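Local structure of Tae4 (Agrobacterium tumefaciens, 6IJF) at residues C[61-66]-C[88-93]; C[113-118]-C[158-163]. The protein is a type VI secretion effector of the Tae4 amidase family, which probably cleaves amide bonds in the peptide stems of the peptidoglycan of rival bacteria. All coordinates share one frame; numbering follows the deposited sequence.

Interaction 1. Residues C[61-66]-C[88-93]. With SO4 (sulfate ion), chain F.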
ATOM      1  N   ILE C  61      31.509  -9.761 -16.015  1.00 50.13           N
ATOM      2  CA  ILE C  61      31.151  -8.992 -17.240  1.00 47.23           C
ATOM      3  C   ILE C  61      31.429  -7.520 -16.948  1.00 49.56           C
ATOM      4  O   ILE C  61      30.670  -6.903 -16.174  1.00 49.92           O
ATOM      5  CB  ILE C  61      29.690  -9.258 -17.649  1.00 45.23           C
ATOM      6  CG1 ILE C  61      29.375 -10.751 -17.732  1.00 52.55           C
ATOM      7  CG2 ILE C  61      29.347  -8.531 -18.946  1.00 52.80           C
ATOM      8  CD1 ILE C  61      27.954 -11.070 -18.111  1.00 58.12           C
ATOM      9  N   ASN C  62      32.454  -6.955 -17.574  1.00 43.50           N
ATOM     10  CA  ASN C  62      32.820  -5.546 -17.309  1.00 50.64           C
ATOM     11  C   ASN C  62      31.897  -4.651 -18.138  1.00 49.27           C
ATOM     12  O   ASN C  62      31.449  -5.076 -19.224  1.00 48.94           O
ATOM     13  CB  ASN C  62      34.315  -5.274 -17.563  1.00 56.85           C
ATOM     14  CG  ASN C  62      34.780  -3.967 -16.943  1.00 63.92           C
ATOM     15  OD1 ASN C  62      34.060  -3.335 -16.144  1.00 53.32           O
ATOM     16  ND2 ASN C  62      35.989  -3.549 -17.299  1.00 58.61           N
ATOM     17  N   ILE C  63      31.638  -3.458 -17.622  1.00 53.05           N
ATOM     18  CA  ILE C  63      30.762  -2.422 -18.228  1.00 54.28           C
ATOM     19  C   ILE C  63      31.694  -1.444 -18.941  1.00 55.41           C
ATOM     20  O   ILE C  63      32.285  -0.622 -18.226  1.00 48.06           O
ATOM     21  CB  ILE C  63      29.923  -1.736 -17.122  1.00 52.81           C
ATOM     22  CG1 ILE C  63      29.020  -2.727 -16.378  1.00 51.94           C
ATOM     23  CG2 ILE C  63      29.126  -0.567 -17.680  1.00 59.01           C
ATOM     24  CD1 ILE C  63      28.130  -3.577 -17.268  1.00 50.73           C
ATOM     25  N   VAL C  64      31.761  -1.517 -20.289  1.00 50.00           N
ATOM     26  CA  VAL C  64      32.670  -0.706 -21.155  1.00 54.56           C
ATOM     27  C   VAL C  64      31.898  -0.190 -22.373  1.00 56.23           C
ATOM     28  O   VAL C  64      31.296  -0.972 -23.129  1.00 54.45           O
ATOM     29  CB  VAL C  64      33.914  -1.526 -21.550  1.00 65.14           C
ATOM     30  CG1 VAL C  64      34.580  -2.093 -20.314  1.00 53.94           C
ATOM     31  CG2 VAL C  64      33.606  -2.653 -22.533  1.00 69.07           C
ATOM     32  N   PRO C  65      31.857   1.134 -22.623  1.00 55.04           N
ATOM     33  CA  PRO C  65      32.479   2.128 -21.760  1.00 54.17           C
ATOM     34  C   PRO C  65      31.705   2.323 -20.447  1.00 60.71           C
ATOM     35  O   PRO C  65      30.581   1.841 -20.335  1.00 50.06           O
ATOM     36  CB  PRO C  65      32.400   3.424 -22.574  1.00 59.30           C
ATOM     37  CG  PRO C  65      31.216   3.215 -23.518  1.00 60.45           C
ATOM     38  CD  PRO C  65      31.174   1.735 -23.779  1.00 55.49           C
ATOM     39  N   SER C  66      32.247   3.154 -19.543  1.00 53.50           N
ATOM     40  CA  SER C  66      31.600   3.474 -18.241  1.00 57.79           C
ATOM     41  C   SER C  66      31.887   4.911 -17.845  1.00 55.88           C
ATOM     42  O   SER C  66      32.957   5.414 -18.193  1.00 60.59           O
ATOM     43  CB  SER C  66      32.046   2.489 -17.198  1.00 60.81           C
ATOM     44  OG  SER C  66      33.429   2.626 -16.923  1.00 66.51           O
ATOM     45  N   ALA C  88      21.096   1.336 -20.147  1.00 39.10           N
ATOM     46  CA  ALA C  88      20.055   0.640 -20.965  1.00 40.03           C
ATOM     47  C   ALA C  88      20.510   0.587 -22.435  1.00 40.05           C
ATOM     48  O   ALA C  88      20.397  -0.458 -23.060  1.00 40.01           O
ATOM     49  CB  ALA C  88      18.734   1.370 -20.828  1.00 42.86           C
ATOM     50  N   THR C  89      21.063   1.690 -22.937  1.00 42.97           N
ATOM     51  CA  THR C  89      21.706   1.797 -24.279  1.00 42.28           C
ATOM     52  C   THR C  89      22.810   0.739 -24.429  1.00 43.33           C
ATOM     53  O   THR C  89      22.798  -0.022 -25.402  1.00 43.47           O
ATOM     54  CB  THR C  89      22.219   3.228 -24.480  1.00 41.81           C
ATOM     55  OG1 THR C  89      21.062   4.067 -24.368  1.00 40.91           O
ATOM     56  CG2 THR C  89      22.932   3.409 -25.806  1.00 46.63           C
ATOM     57  N   LEU C  90      23.720   0.651 -23.464  1.00 42.85           N
ATOM     58  CA  LEU C  90      24.838  -0.313 -23.512  1.00 41.63           C
ATOM     59  C   LEU C  90      24.303  -1.734 -23.545  1.00 40.36           C
ATOM     60  O   LEU C  90      24.835  -2.570 -24.309  1.00 39.22           O
ATOM     61  CB  LEU C  90      25.713  -0.083 -22.275  1.00 48.22           C
ATOM     62  CG  LEU C  90      26.920  -0.998 -22.137  1.00 49.97           C
ATOM     63  CD1 LEU C  90      28.109  -0.165 -21.672  1.00 53.66           C
ATOM     64  CD2 LEU C  90      26.655  -2.132 -21.156  1.00 52.69           C
ATOM     65  N   MET C  91      23.299  -2.031 -22.717  1.00 38.37           N
ATOM     66  CA  MET C  91      22.762  -3.405 -22.598  1.00 36.27           C
ATOM     67  C   MET C  91      22.173  -3.830 -23.941  1.00 38.65           C
ATOM     68  O   MET C  91      22.166  -5.066 -24.202  1.00 46.57           O
ATOM     69  CB  MET C  91      21.672  -3.491 -21.518  1.00 40.94           C
ATOM     70  CG  MET C  91      22.228  -3.558 -20.070  1.00 46.28           C
ATOM     71  SD  MET C  91      23.264  -5.007 -19.863  1.00 50.12           S
ATOM     72  CE  MET C  91      24.532  -4.379 -18.754  1.00 48.43           C
ATOM     73  N   LYS C  92      21.679  -2.857 -24.721  1.00 41.86           N
ATOM     74  CA  LYS C  92      20.987  -3.076 -26.027  1.00 47.57           C
ATOM     75  C   LYS C  92      21.988  -3.539 -27.086  1.00 46.27           C
ATOM     76  O   LYS C  92      21.548  -4.143 -28.067  1.00 51.54           O
ATOM     77  CB  LYS C  92      20.328  -1.779 -26.522  1.00 49.75           C
ATOM     78  CG  LYS C  92      18.908  -1.892 -27.011  1.00 61.27           C
ATOM     79  CD  LYS C  92      18.266  -0.524 -27.243  1.00 69.60           C
ATOM     80  CE  LYS C  92      17.131  -0.568 -28.246  1.00 80.59           C
ATOM     81  NZ  LYS C  92      16.526   0.768 -28.451  1.00 81.40           N
ATOM     82  N   ARG C  93      23.285  -3.262 -26.904  1.00 49.31           N
ATOM     83  CA  ARG C  93      24.328  -3.630 -27.895  1.00 45.86           C
ATOM     84  C   ARG C  93      24.371  -5.142 -28.041  1.00 50.25           C
ATOM     85  O   ARG C  93      24.145  -5.849 -27.046  1.00 46.22           O
ATOM     86  CB  ARG C  93      25.687  -3.051 -27.521  1.00 47.43           C
ATOM     87  CG  ARG C  93      25.653  -1.528 -27.568  1.00 47.48           C
ATOM     88  CD  ARG C  93      26.758  -0.955 -26.709  1.00 49.60           C
ATOM     89  NE  ARG C  93      28.048  -1.509 -27.084  1.00 54.97           N
ATOM     90  CZ  ARG C  93      29.162  -1.449 -26.343  1.00 68.34           C
ATOM     91  NH1 ARG C  93      30.259  -2.050 -26.771  1.00 58.43           N
ATOM     92  NH2 ARG C  93      29.163  -0.826 -25.175  1.00 71.97           N
TER
HETATM   93  S   SO4 F 301      28.524  -3.482 -30.378  1.00 80.21           S
HETATM   94  O1  SO4 F 301      29.324  -3.612 -31.565  1.00 90.50           O
HETATM   95  O2  SO4 F 301      27.722  -4.667 -30.211  1.00 97.46           O
HETATM   96  O3  SO4 F 301      29.391  -3.313 -29.230  1.00 75.02           O
HETATM   97  O4  SO4 F 301      27.639  -2.351 -30.520  1.00 87.69           O
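The guanidinium of Arg93 meets Val64 O and a sulfate ion at its edge, both near its plane, while CD of Pro65 comes to NH2 obliquely, 3.5 Å away. NH2 donates to Val64 O at 3.0 Å with an N-H...O angle of 162°, in the carbonyl plane and on a lone pair. NE and NH1 together grip one sulfate oxygen, O3, with NH1 2.9 Å from it. The ion, probably from the crystallisation liquor, is also held by Thr94 and Ser95, just beyond the end of helix 84-92. Here the last turn of that helix packs on the irregular loop between helix 48-58 and strand 68-69, inside the Tae4 family region. The carbonyl that Arg93 holds is part of the cis peptide bond between Val64 and Pro65. Beside this polar link, Leu90 points toward the 61-66 loop, and its CD1 sits 3.5 Å from Pro65 O and 4.1 Å from Ile63 CG2. Next to it, Ile63 CD1 meets Met91 CE at 4.0 Å, the two side chains crossing at about a right angle. Phe56 of helix 48-58 touches both Ile63 and Met91, and Tyr96 OH is hydrogen-bonded to Asn62 O and Val64 N.

Interaction 2. Residues C[113-118]-C[158-163]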
ATOM      1  N   GLY C 113       6.036 -12.773 -18.316  1.00 47.45           N
ATOM      2  CA  GLY C 113       5.520 -14.125 -18.051  1.00 44.73           C
ATOM      3  C   GLY C 113       6.323 -14.808 -16.964  1.00 44.04           C
ATOM      4  O   GLY C 113       6.551 -14.170 -15.909  1.00 45.24           O
ATOM      5  N   ALA C 114       6.784 -16.037 -17.215  1.00 39.57           N
ATOM      6  CA  ALA C 114       7.542 -16.837 -16.225  1.00 49.19           C
ATOM      7  C   ALA C 114       9.052 -16.617 -16.424  1.00 47.87           C
ATOM      8  O   ALA C 114       9.845 -17.255 -15.717  1.00 54.91           O
ATOM      9  CB  ALA C 114       7.147 -18.299 -16.313  1.00 54.00           C
ATOM     10  N   ARG C 115       9.421 -15.700 -17.313  1.00 45.59           N
ATOM     11  CA  ARG C 115      10.836 -15.438 -17.686  1.00 45.66           C
ATOM     12  C   ARG C 115      11.467 -14.549 -16.602  1.00 45.60           C
ATOM     13  O   ARG C 115      10.723 -13.897 -15.813  1.00 39.53           O
ATOM     14  CB  ARG C 115      10.914 -14.897 -19.119  1.00 45.45           C
ATOM     15  CG  ARG C 115      10.201 -15.778 -20.147  1.00 44.49           C
ATOM     16  CD  ARG C 115      10.309 -15.282 -21.572  1.00 39.67           C
ATOM     17  NE  ARG C 115       9.647 -13.996 -21.761  1.00 44.71           N
ATOM     18  CZ  ARG C 115       9.945 -13.139 -22.733  1.00 41.73           C
ATOM     19  NH1 ARG C 115      10.892 -13.433 -23.602  1.00 52.19           N
ATOM     20  NH2 ARG C 115       9.319 -11.984 -22.847  1.00 49.02           N
ATOM     21  N   ASN C 116      12.790 -14.642 -16.496  1.00 39.97           N
ATOM     22  CA  ASN C 116      13.651 -13.841 -15.603  1.00 40.14           C
ATOM     23  C   ASN C 116      14.595 -13.063 -16.517  1.00 37.95           C
ATOM     24  O   ASN C 116      14.935 -13.564 -17.619  1.00 41.89           O
ATOM     25  CB  ASN C 116      14.433 -14.702 -14.611  1.00 42.89           C
ATOM     26  CG  ASN C 116      13.590 -15.703 -13.853  1.00 48.17           C
ATOM     27  OD1 ASN C 116      13.954 -16.875 -13.749  1.00 56.42           O
ATOM     28  ND2 ASN C 116      12.483 -15.265 -13.289  1.00 42.82           N
ATOM     29  N   GLY C 117      14.984 -11.873 -16.103  1.00 36.02           N
ATOM     30  CA  GLY C 117      15.965 -11.100 -16.876  1.00 37.64           C
ATOM     31  C   GLY C 117      16.164  -9.703 -16.368  1.00 33.77           C
ATOM     32  O   GLY C 117      15.995  -9.465 -15.157  1.00 39.04           O
ATOM     33  N   VAL C 118      16.636  -8.836 -17.246  1.00 35.91           N
ATOM     34  CA  VAL C 118      16.915  -7.411 -16.935  1.00 36.94           C
ATOM     35  C   VAL C 118      15.729  -6.621 -17.457  1.00 33.14           C
ATOM     36  O   VAL C 118      15.185  -7.015 -18.498  1.00 36.97           O
ATOM     37  CB  VAL C 118      18.228  -6.933 -17.582  1.00 36.14           C
ATOM     38  CG1 VAL C 118      18.479  -5.469 -17.286  1.00 36.75           C
ATOM     39  CG2 VAL C 118      19.398  -7.800 -17.153  1.00 40.39           C
ATOM     40  N   PHE C 158      12.334  -5.474 -21.729  1.00 35.02           N
ATOM     41  CA  PHE C 158      12.684  -6.748 -21.060  1.00 36.89           C
ATOM     42  C   PHE C 158      13.722  -7.502 -21.891  1.00 38.70           C
ATOM     43  O   PHE C 158      13.468  -7.796 -23.072  1.00 41.02           O
ATOM     44  CB  PHE C 158      11.426  -7.582 -20.857  1.00 35.32           C
ATOM     45  CG  PHE C 158      11.691  -8.878 -20.162  1.00 34.92           C
ATOM     46  CD1 PHE C 158      12.386  -8.900 -18.973  1.00 34.49           C
ATOM     47  CD2 PHE C 158      11.280 -10.084 -20.722  1.00 41.97           C
ATOM     48  CE1 PHE C 158      12.677 -10.101 -18.343  1.00 34.06           C
ATOM     49  CE2 PHE C 158      11.565 -11.285 -20.088  1.00 41.28           C
ATOM     50  CZ  PHE C 158      12.252 -11.289 -18.894  1.00 36.14           C
ATOM     51  N   TRP C 159      14.838  -7.856 -21.259  1.00 39.70           N
ATOM     52  CA  TRP C 159      15.859  -8.802 -21.803  1.00 40.07           C
ATOM     53  C   TRP C 159      15.767 -10.130 -21.060  1.00 43.20           C
ATOM     54  O   TRP C 159      16.244 -10.244 -19.932  1.00 37.91           O
ATOM     55  CB  TRP C 159      17.253  -8.221 -21.627  1.00 40.99           C
ATOM     56  CG  TRP C 159      17.565  -6.948 -22.348  1.00 39.31           C
ATOM     57  CD1 TRP C 159      18.114  -6.851 -23.587  1.00 40.05           C
ATOM     58  CD2 TRP C 159      17.512  -5.601 -21.836  1.00 37.18           C
ATOM     59  NE1 TRP C 159      18.376  -5.546 -23.894  1.00 38.70           N
ATOM     60  CE2 TRP C 159      18.062  -4.758 -22.827  1.00 37.13           C
ATOM     61  CE3 TRP C 159      17.079  -5.018 -20.644  1.00 35.75           C
ATOM     62  CZ2 TRP C 159      18.118  -3.380 -22.686  1.00 39.59           C
ATOM     63  CZ3 TRP C 159      17.170  -3.661 -20.497  1.00 40.56           C
ATOM     64  CH2 TRP C 159      17.682  -2.848 -21.502  1.00 39.61           C
ATOM     65  N   PRO C 160      15.151 -11.183 -21.641  1.00 43.47           N
ATOM     66  CA  PRO C 160      15.080 -12.483 -20.970  1.00 44.97           C
ATOM     67  C   PRO C 160      16.459 -13.165 -20.889  1.00 44.77           C
ATOM     68  O   PRO C 160      17.204 -13.021 -21.815  1.00 44.75           O
ATOM     69  CB  PRO C 160      14.115 -13.292 -21.848  1.00 44.72           C
ATOM     70  CG  PRO C 160      14.214 -12.650 -23.198  1.00 46.35           C
ATOM     71  CD  PRO C 160      14.498 -11.181 -22.959  1.00 43.81           C
ATOM     72  N   LEU C 161      16.765 -13.829 -19.772  1.00 48.37           N
ATOM     73  CA  LEU C 161      18.026 -14.584 -19.533  1.00 48.19           C
ATOM     74  C   LEU C 161      17.727 -16.007 -19.042  1.00 51.62           C
ATOM     75  O   LEU C 161      18.570 -16.919 -19.213  1.00 57.92           O
ATOM     76  CB  LEU C 161      18.847 -13.828 -18.488  1.00 43.42           C
ATOM     77  CG  LEU C 161      19.395 -12.485 -18.935  1.00 48.44           C
ATOM     78  CD1 LEU C 161      20.184 -11.882 -17.802  1.00 46.95           C
ATOM     79  CD2 LEU C 161      20.246 -12.599 -20.203  1.00 53.79           C
ATOM     80  N   GLN C 162      16.601 -16.182 -18.360  1.00 47.21           N
ATOM     81  CA  GLN C 162      16.084 -17.481 -17.841  1.00 71.30           C
ATOM     82  C   GLN C 162      14.573 -17.547 -18.151  1.00 78.47           C
ATOM     83  O   GLN C 162      13.943 -16.460 -18.331  1.00 61.56           O
ATOM     84  CB  GLN C 162      16.332 -17.579 -16.323  1.00 67.20           C
ATOM     85  CG  GLN C 162      16.442 -19.005 -15.803  1.00 80.39           C
ATOM     86  CD  GLN C 162      17.244 -19.041 -14.526  1.00 78.79           C
ATOM     87  OE1 GLN C 162      16.786 -18.573 -13.488  1.00 75.53           O
ATOM     88  NE2 GLN C 162      18.464 -19.561 -14.602  1.00 80.91           N
ATOM     89  N   ALA C 163      14.006 -18.757 -18.248  1.00 92.09           N
ATOM     90  CA  ALA C 163      12.572 -18.989 -18.530  1.00 94.67           C
ATOM     91  C   ALA C 163      11.913 -19.666 -17.316  1.00101.65           C
ATOM     92  O   ALA C 163      10.740 -20.079 -17.435  1.00111.39           O
ATOM     93  CB  ALA C 163      12.433 -19.806 -19.793  1.00 86.09           C
TER
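Antiparallel pairing joins residues 113-118 to 158-163, where strand 116-122 begins and strand 155-160 ends, neighbours within the five-stranded sheet. Val118 and Trp159 form a hydrogen-bonded pair: Trp159 N lies 2.9 Å from Val118 O and Val118 N donates back to Trp159 O. One step on, Gly117 faces Pro160 in a non-hydrogen-bonded pair, and its CA, which bears no side chain, comes to 3.2 Å from Trp159 O in a close CA-H...O contact. The register then slips by one residue in a classic beta bulge, with Leu161 and Gln162 both opposite Asn116. Asn116 O takes two N-H groups, Leu161 N in its carbonyl plane at 2.8 Å and Gln162 N from above that plane at 3.2 Å, while Asn116 N donates to Gln162 O. On the face carrying Val118 and Trp159, Val118 CG1 packs 3.7 Å from CE3 of the indole, whose NE1 is hydrogen-bonded to Gly98 O. Phe158, with CG anti to its backbone N (chi1 -179°), turns a ring edge to one face of the Arg115 guanidinium: CE2 stands 3.5 Å above that plane, offset toward the rim, and the two planes are 75° apart. Pro160 N lies over the centre of one face of the Phe158 ring, while Pro160 CG approaches Arg115 NH1 at 3.4 Å. Hydrogen bonds from Arg115 to Gly111 O and Ile112 O, and a salt bridge to Asp101, fix the guanidinium against helix 108-112 and strand 101-103.

In the fold
From the N terminus, the chain passes helix 48-58 and enters the loop of interaction 1, which closes across 21 intervening residues, including strands 68-69 and 79-80, when helix 84-92 ends. Interaction 2 opens only afterwards, at 113-118, and closes near the C terminus once strands 131-137 and 144-145 have been laid down. The two closures therefore follow in series, neither nested nor crossed. Their centres lie about 18 Å apart, yet they touch: Trp159 packs on the end of helix 84-92, its CZ2 3.7 Å from Met91 CB. Through this indole, the helix and loop region joined by interaction 1 meets the five-stranded sheet, two of whose neighbouring strands interaction 2 pairs.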